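Long-range contacts in internalin C2 (Listeria monocytogenes serotype 4b str. F2365, PDB 4FHO), which is a leucine-rich-repeat protein of the internalin family that probably takes part in bacterial adhesion to, or invasion of, host cells: residues G73-D78 with I93-L98; I115-L120 with L137-L142. All coordinates share one frame; numbering follows the deposited sequence. Where two conformers were deposited one is given.

Contacts 1 and 2 are two steps of the same parallel sheet: 73-78 pairs with 93-98, and 115-120 with 137-142. Strand 95-97 of contact 1 lies next to strand 117-119 of contact 2, where Thr94 O probably accepts hydrogen bonds from Lys116 N and Thr117 N, and Leu96 CD2 packs on Ile115 CD1. Contact 1 is buried and contact 2 partly buried, each with leucines on the inner face and a partly exposed outer face. There glutamates line contact 1, whereas contact 2 carries a threonine-valine pair and an aspartate against a tyrosine. Contact 2 also buries more surface and has an additional backbone grip at its N-terminal end.

Contact 1. Residues G73-D78 with I93-L98; sequences GLELKD and ITELEL
Leu74 packs against two side chains of 93-98 on the buried face of the sheet: its CB lies 3.9 Å from Ile93 CD1, and its CD2 branch runs alongside Leu96 CD1. Both leucines hold CG anti to the backbone N (chi1 -170° in Leu74, -177° in Leu96), a shared torsion that fits their lying side by side and pointing the same way. Two residues further on, Leu98 CD2 reaches Leu76 CB at 4.0 Å. Leu87, from the loop between the segments, also touches Leu74 on this closely packed side.

Between the strands, parallel pairing is regular. Leu74 is gripped at both ends, its N giving a bond to Glu95 O (2.9 Å) and its O taking one from Glu97 N; Leu76 N then bonds to Glu97 O at 2.8 Å. Gly73, paired with Glu95, has no side chain on the outer face.

That outer face is only partly covered, and it is acidic. The Glu97 carboxylate lies beside that of Glu75, OE2 of Glu97 3.7 Å from OE2 of Glu75, with the two planes 47° apart. A water receives the backbone N-H of Lys77 and donates to Glu97 OE1 (3.0 Å), bridging the segments where strand 73-75 has already ended. Glu95 has two conformers, and its carboxylate bends toward Glu75 in the one given, so that approach is doubtful. The closeness of Glu75 and Glu97 may raise their proton affinity slightly, while backbone bonds and leucine packing hold the strands together.

Contact 2. Residues I115-L120 with L137-L142; sequences IKTLDL and LQVLYL
Leu137 lays its CD1 methyl against the side of Leu118, 3.5 Å from CB, and the same methyl meets Ile115 CG2. With CG anti to the backbone N (chi1 -154°), the Leu137 chain reaches across to the leucine face of strand 117-119. Leu140 CD1 approaches Leu118 CB as well, at 3.9 Å, so two leucines of 137-142 share one neighbour. Leu120 and Leu142 run alongside each other in the same direction, CD1 to CD2 4.0 Å, continuing the apolar row.

The backbones are joined from end to end. Lys116 O is held by two donors: Gln138 N at 2.7 Å, in the carbonyl plane on a lone pair, and Val139 N, nearly in line with the C=O bond. Leu118 then gives its N-H to Val139 O and accepts from Tyr141 N, and Leu120 N closes the series on Tyr141 O.

On the other face Thr117 and Val139 stand side by side, Thr117 OG1 3.8 Å from Val139 CB. Next to them Asp119 crosses Tyr141 at a slant, its OD1 3.4 Å from Tyr141 CB and its carboxylate 35° from the ring plane. That oxygen also has a hydrogen bond with Thr121 OG1, which helps fix the rotation of the carboxylate. Leu118 O sits at the ring edge, 3.7 Å from Tyr141 CD1, while the ring itself meets that of Tyr161 in the following strand.

Beyond the strands, Asn145 ND2 bonds to both Leu120 O and Leu142 O, tying adjacent turns together. Parallel strands one turn apart, inward leucines and such an asparagine are the hallmark of the leucine-rich-repeat solenoid.

Contact 1. Residues G73-D78 with I93-L98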
loop_
_atom_site.group_PDB
_atom_site.type_symbol
_atom_site.label_atom_id
_atom_site.label_comp_id
_atom_site.label_asym_id
_atom_site.label_seq_id
_atom_site.Cartn_x
_atom_site.Cartn_y
_atom_site.Cartn_z
ATOM N N GLY A 73 -8.971 2.616 -7.726
ATOM C CA GLY A 73 -7.732 3.301 -7.317
ATOM C C GLY A 73 -8.012 4.410 -6.318
ATOM O O GLY A 73 -8.910 5.221 -6.538
ATOM N N LEU A 74 -7.259 4.440 -5.218
ATOM C CA LEU A 74 -7.383 5.480 -4.202
ATOM C C LEU A 74 -5.996 6.051 -3.906
ATOM O O LEU A 74 -5.119 5.337 -3.442
ATOM C CB LEU A 74 -8.059 4.907 -2.934
ATOM C CG LEU A 74 -8.499 5.894 -1.850
ATOM C CD1 LEU A 74 -9.406 7.018 -2.371
ATOM C CD2 LEU A 74 -9.182 5.129 -0.735
ATOM N N GLU A 75 -5.822 7.337 -4.206
ATOM C CA GLU A 75 -4.552 8.030 -4.098
ATOM C C GLU A 75 -4.726 9.084 -3.009
ATOM O O GLU A 75 -5.355 10.132 -3.237
ATOM C CB GLU A 75 -4.168 8.641 -5.455
ATOM C CG GLU A 75 -3.989 7.611 -6.561
ATOM C CD GLU A 75 -3.666 8.215 -7.931
ATOM O OE1 GLU A 75 -3.976 9.404 -8.190
ATOM O OE2 GLU A 75 -3.101 7.473 -8.765
ATOM N N LEU A 76 -4.177 8.793 -1.829
ATOM C CA LEU A 76 -4.343 9.637 -0.641
ATOM C C LEU A 76 -3.011 9.952 0.035
ATOM O O LEU A 76 -2.976 10.230 1.251
ATOM C CB LEU A 76 -5.323 8.975 0.328
ATOM C CG LEU A 76 -6.781 8.864 -0.134
ATOM C CD1 LEU A 76 -7.626 8.039 0.832
ATOM C CD2 LEU A 76 -7.427 10.222 -0.355
ATOM N N LYS A 77 -1.932 9.972 -0.760
ATOM C CA LYS A 77 -0.589 10.322 -0.288
ATOM C C LYS A 77 -0.534 11.701 0.400
ATOM O O LYS A 77 -1.174 12.657 -0.047
ATOM C CB LYS A 77 0.459 10.241 -1.435
ATOM C CG LYS A 77 1.860 10.740 -1.090
ATOM C CD LYS A 77 2.887 10.446 -2.186
ATOM C CE LYS A 77 4.294 10.708 -1.670
ATOM N NZ LYS A 77 5.302 10.817 -2.760
ATOM N N ASP A 78 0.233 11.764 1.493
ATOM C CA ASP A 78 0.559 13.022 2.192
ATOM C C ASP A 78 -0.649 13.771 2.741
ATOM O O ASP A 78 -0.739 14.967 2.632
ATOM C CB ASP A 78 1.449 13.919 1.323
ATOM C CG ASP A 78 2.853 13.345 1.120
ATOM O OD1 ASP A 78 3.325 12.538 1.947
ATOM O OD2 ASP A 78 3.493 13.739 0.129
ATOM N N ILE A 93 -11.115 -2.417 -4.984
ATOM C CA ILE A 93 -9.904 -1.573 -4.892
ATOM C C ILE A 93 -8.672 -2.435 -5.223
ATOM O O ILE A 93 -8.505 -3.504 -4.637
ATOM C CB ILE A 93 -9.795 -0.837 -3.520
ATOM C CG1 ILE A 93 -8.581 0.108 -3.482
ATOM C CG2 ILE A 93 -9.700 -1.799 -2.352
ATOM C CD1 ILE A 93 -8.646 1.132 -2.364
ATOM N N THR A 94 -7.901 -2.020 -6.238
ATOM C CA THR A 94 -6.622 -2.683 -6.620
ATOM C C THR A 94 -5.354 -1.847 -6.332
ATOM O O THR A 94 -4.270 -2.409 -6.264
ATOM C CB THR A 94 -6.605 -3.107 -8.108
ATOM O OG1 THR A 94 -6.663 -1.965 -8.960
ATOM C CG2 THR A 94 -7.775 -4.031 -8.432
ATOM N N GLU A 95 -5.523 -0.528 -6.210
ATOM C CA GLU A 95 -4.438 0.424 -5.994
ATOM C C GLU A 95 -4.812 1.281 -4.795
ATOM O O GLU A 95 -5.805 2.011 -4.839
ATOM C CB GLU A 95 -4.234 1.279 -7.251
ATOM C CG GLU A 95 -3.155 2.349 -7.129
ATOM C CD GLU A 95 -3.688 3.779 -7.231
ATOM O OE1 GLU A 95 -3.840 4.299 -8.367
ATOM O OE2 GLU A 95 -3.925 4.400 -6.170
ATOM N N LEU A 96 -4.033 1.170 -3.718
ATOM C CA LEU A 96 -4.237 1.970 -2.497
ATOM C C LEU A 96 -2.925 2.671 -2.109
ATOM O O LEU A 96 -1.955 2.005 -1.785
ATOM C CB LEU A 96 -4.738 1.075 -1.366
ATOM C CG LEU A 96 -5.087 1.716 -0.033
ATOM C CD1 LEU A 96 -6.094 2.863 -0.162
ATOM C CD2 LEU A 96 -5.603 0.611 0.876
ATOM N N GLU A 97 -2.911 4.002 -2.179
ATOM C CA GLU A 97 -1.720 4.814 -1.884
ATOM C C GLU A 97 -2.009 5.654 -0.655
ATOM O O GLU A 97 -2.786 6.608 -0.711
ATOM C CB GLU A 97 -1.341 5.700 -3.073
ATOM C CG GLU A 97 -0.915 4.909 -4.315
ATOM C CD GLU A 97 -0.640 5.795 -5.540
ATOM O OE1 GLU A 97 -0.158 6.941 -5.384
ATOM O OE2 GLU A 97 -0.903 5.342 -6.670
ATOM N N LEU A 98 -1.389 5.272 0.459
ATOM C CA LEU A 98 -1.578 5.911 1.757
ATOM C C LEU A 98 -0.308 6.483 2.363
ATOM O O LEU A 98 -0.311 6.863 3.544
ATOM C CB LEU A 98 -2.229 4.900 2.699
ATOM C CG LEU A 98 -3.676 4.522 2.390
ATOM C CD1 LEU A 98 -4.082 3.398 3.323
ATOM C CD2 LEU A 98 -4.592 5.730 2.549
HETATM O O HOH W 1 -1.360 9.236 -3.801
#

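Contact 2. Residues I115-L120 with L137-L142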
loop_
_atom_site.group_PDB
_atom_site.type_symbol
_atom_site.label_atom_id
_atom_site.label_comp_id
_atom_site.label_asym_id
_atom_site.label_seq_id
_atom_site.Cartn_x
_atom_site.Cartn_y
_atom_site.Cartn_z
ATOM N N ILE A 115 -6.513 -6.013 -3.460
ATOM C CA ILE A 115 -5.372 -5.064 -3.612
ATOM C C ILE A 115 -4.155 -5.684 -4.327
ATOM O O ILE A 115 -3.640 -6.731 -3.907
ATOM C CB ILE A 115 -4.926 -4.422 -2.276
ATOM C CG1 ILE A 115 -6.037 -3.540 -1.704
ATOM C CG2 ILE A 115 -3.711 -3.521 -2.470
ATOM C CD1 ILE A 115 -5.695 -2.915 -0.361
ATOM N N LYS A 116 -3.736 -5.040 -5.420
ATOM C CA LYS A 116 -2.527 -5.400 -6.188
ATOM C C LYS A 116 -1.332 -4.479 -5.884
ATOM O O LYS A 116 -0.208 -4.953 -5.862
ATOM C CB LYS A 116 -2.800 -5.352 -7.691
ATOM C CG LYS A 116 -3.705 -6.467 -8.201
ATOM C CD LYS A 116 -4.274 -6.115 -9.574
ATOM C CE LYS A 116 -4.285 -7.265 -10.558
ATOM N NZ LYS A 116 -4.530 -6.713 -11.917
ATOM N N THR A 117 -1.580 -3.192 -5.680
ATOM C CA THR A 117 -0.515 -2.200 -5.391
ATOM C C THR A 117 -0.869 -1.488 -4.093
ATOM O O THR A 117 -1.965 -0.921 -3.976
ATOM C CB THR A 117 -0.368 -1.202 -6.555
ATOM O OG1 THR A 117 0.031 -1.901 -7.745
ATOM C CG2 THR A 117 0.647 -0.048 -6.245
ATOM N N LEU A 118 0.046 -1.541 -3.121
ATOM C CA LEU A 118 -0.162 -0.950 -1.805
ATOM C C LEU A 118 1.045 -0.115 -1.401
ATOM O O LEU A 118 2.157 -0.633 -1.373
ATOM C CB LEU A 118 -0.402 -2.060 -0.777
ATOM C CG LEU A 118 -0.641 -1.667 0.672
ATOM C CD1 LEU A 118 -1.781 -0.666 0.734
ATOM C CD2 LEU A 118 -0.974 -2.904 1.509
ATOM N N ASP A 119 0.832 1.164 -1.122
ATOM C CA ASP A 119 1.908 2.063 -0.667
ATOM C C ASP A 119 1.656 2.514 0.768
ATOM O O ASP A 119 0.774 3.346 1.022
ATOM C CB ASP A 119 2.058 3.255 -1.602
ATOM C CG ASP A 119 3.296 4.108 -1.310
ATOM O OD1 ASP A 119 3.993 3.947 -0.279
ATOM O OD2 ASP A 119 3.577 4.977 -2.141
ATOM N N LEU A 120 2.484 1.998 1.677
ATOM C CA LEU A 120 2.438 2.326 3.103
ATOM C C LEU A 120 3.731 3.003 3.598
ATOM O O LEU A 120 4.059 2.954 4.794
ATOM C CB LEU A 120 2.105 1.068 3.922
ATOM C CG LEU A 120 0.758 0.411 3.622
ATOM C CD1 LEU A 120 0.729 -0.944 4.319
ATOM C CD2 LEU A 120 -0.428 1.301 4.015
ATOM N N LEU A 137 -1.330 -9.194 -3.937
ATOM C CA LEU A 137 -0.402 -8.050 -3.879
ATOM C C LEU A 137 0.807 -8.319 -4.804
ATOM O O LEU A 137 1.420 -9.402 -4.764
ATOM C CB LEU A 137 0.019 -7.781 -2.427
ATOM C CG LEU A 137 0.483 -6.469 -1.799
ATOM C CD1 LEU A 137 -0.330 -5.252 -2.229
ATOM C CD2 LEU A 137 0.411 -6.670 -0.286
ATOM N N GLN A 138 1.061 -7.360 -5.695
ATOM C CA GLN A 138 2.155 -7.389 -6.674
ATOM C C GLN A 138 3.250 -6.364 -6.354
ATOM O O GLN A 138 4.424 -6.656 -6.555
ATOM C CB GLN A 138 1.610 -7.122 -8.089
ATOM C CG GLN A 138 0.727 -8.230 -8.631
ATOM C CD GLN A 138 0.210 -7.984 -10.043
ATOM O OE1 GLN A 138 0.284 -6.885 -10.571
ATOM N NE2 GLN A 138 -0.318 -9.026 -10.655
ATOM N N VAL A 139 2.846 -5.177 -5.890
ATOM C CA VAL A 139 3.721 -4.048 -5.578
ATOM C C VAL A 139 3.429 -3.607 -4.133
ATOM O O VAL A 139 2.287 -3.244 -3.790
ATOM C CB VAL A 139 3.500 -2.906 -6.598
ATOM C CG1 VAL A 139 4.408 -1.700 -6.322
ATOM C CG2 VAL A 139 3.748 -3.417 -8.022
ATOM N N LEU A 140 4.457 -3.653 -3.287
ATOM C CA LEU A 140 4.330 -3.273 -1.894
ATOM C C LEU A 140 5.446 -2.325 -1.493
ATOM O O LEU A 140 6.612 -2.677 -1.624
ATOM C CB LEU A 140 4.321 -4.523 -1.011
ATOM C CG LEU A 140 4.117 -4.298 0.493
ATOM C CD1 LEU A 140 2.856 -3.475 0.818
ATOM C CD2 LEU A 140 4.091 -5.634 1.234
ATOM N N TYR A 141 5.081 -1.127 -1.023
ATOM C CA TYR A 141 6.037 -0.187 -0.426
ATOM C C TYR A 141 5.831 -0.127 1.084
ATOM O O TYR A 141 4.782 0.307 1.552
ATOM C CB TYR A 141 5.895 1.222 -1.004
ATOM C CG TYR A 141 5.906 1.358 -2.507
ATOM C CD1 TYR A 141 4.734 1.193 -3.257
ATOM C CD2 TYR A 141 7.078 1.720 -3.196
ATOM C CE1 TYR A 141 4.735 1.350 -4.657
ATOM C CE2 TYR A 141 7.090 1.865 -4.593
ATOM C CZ TYR A 141 5.917 1.687 -5.313
ATOM O OH TYR A 141 5.908 1.838 -6.676
ATOM N N LEU A 142 6.864 -0.495 1.836
ATOM C CA LEU A 142 6.862 -0.439 3.301
ATOM C C LEU A 142 7.964 0.462 3.885
ATOM O O LEU A 142 8.252 0.383 5.070
ATOM C CB LEU A 142 6.999 -1.868 3.830
ATOM C CG LEU A 142 5.803 -2.796 3.578
ATOM C CD1 LEU A 142 6.083 -4.210 4.099
ATOM C CD2 LEU A 142 4.501 -2.285 4.182
#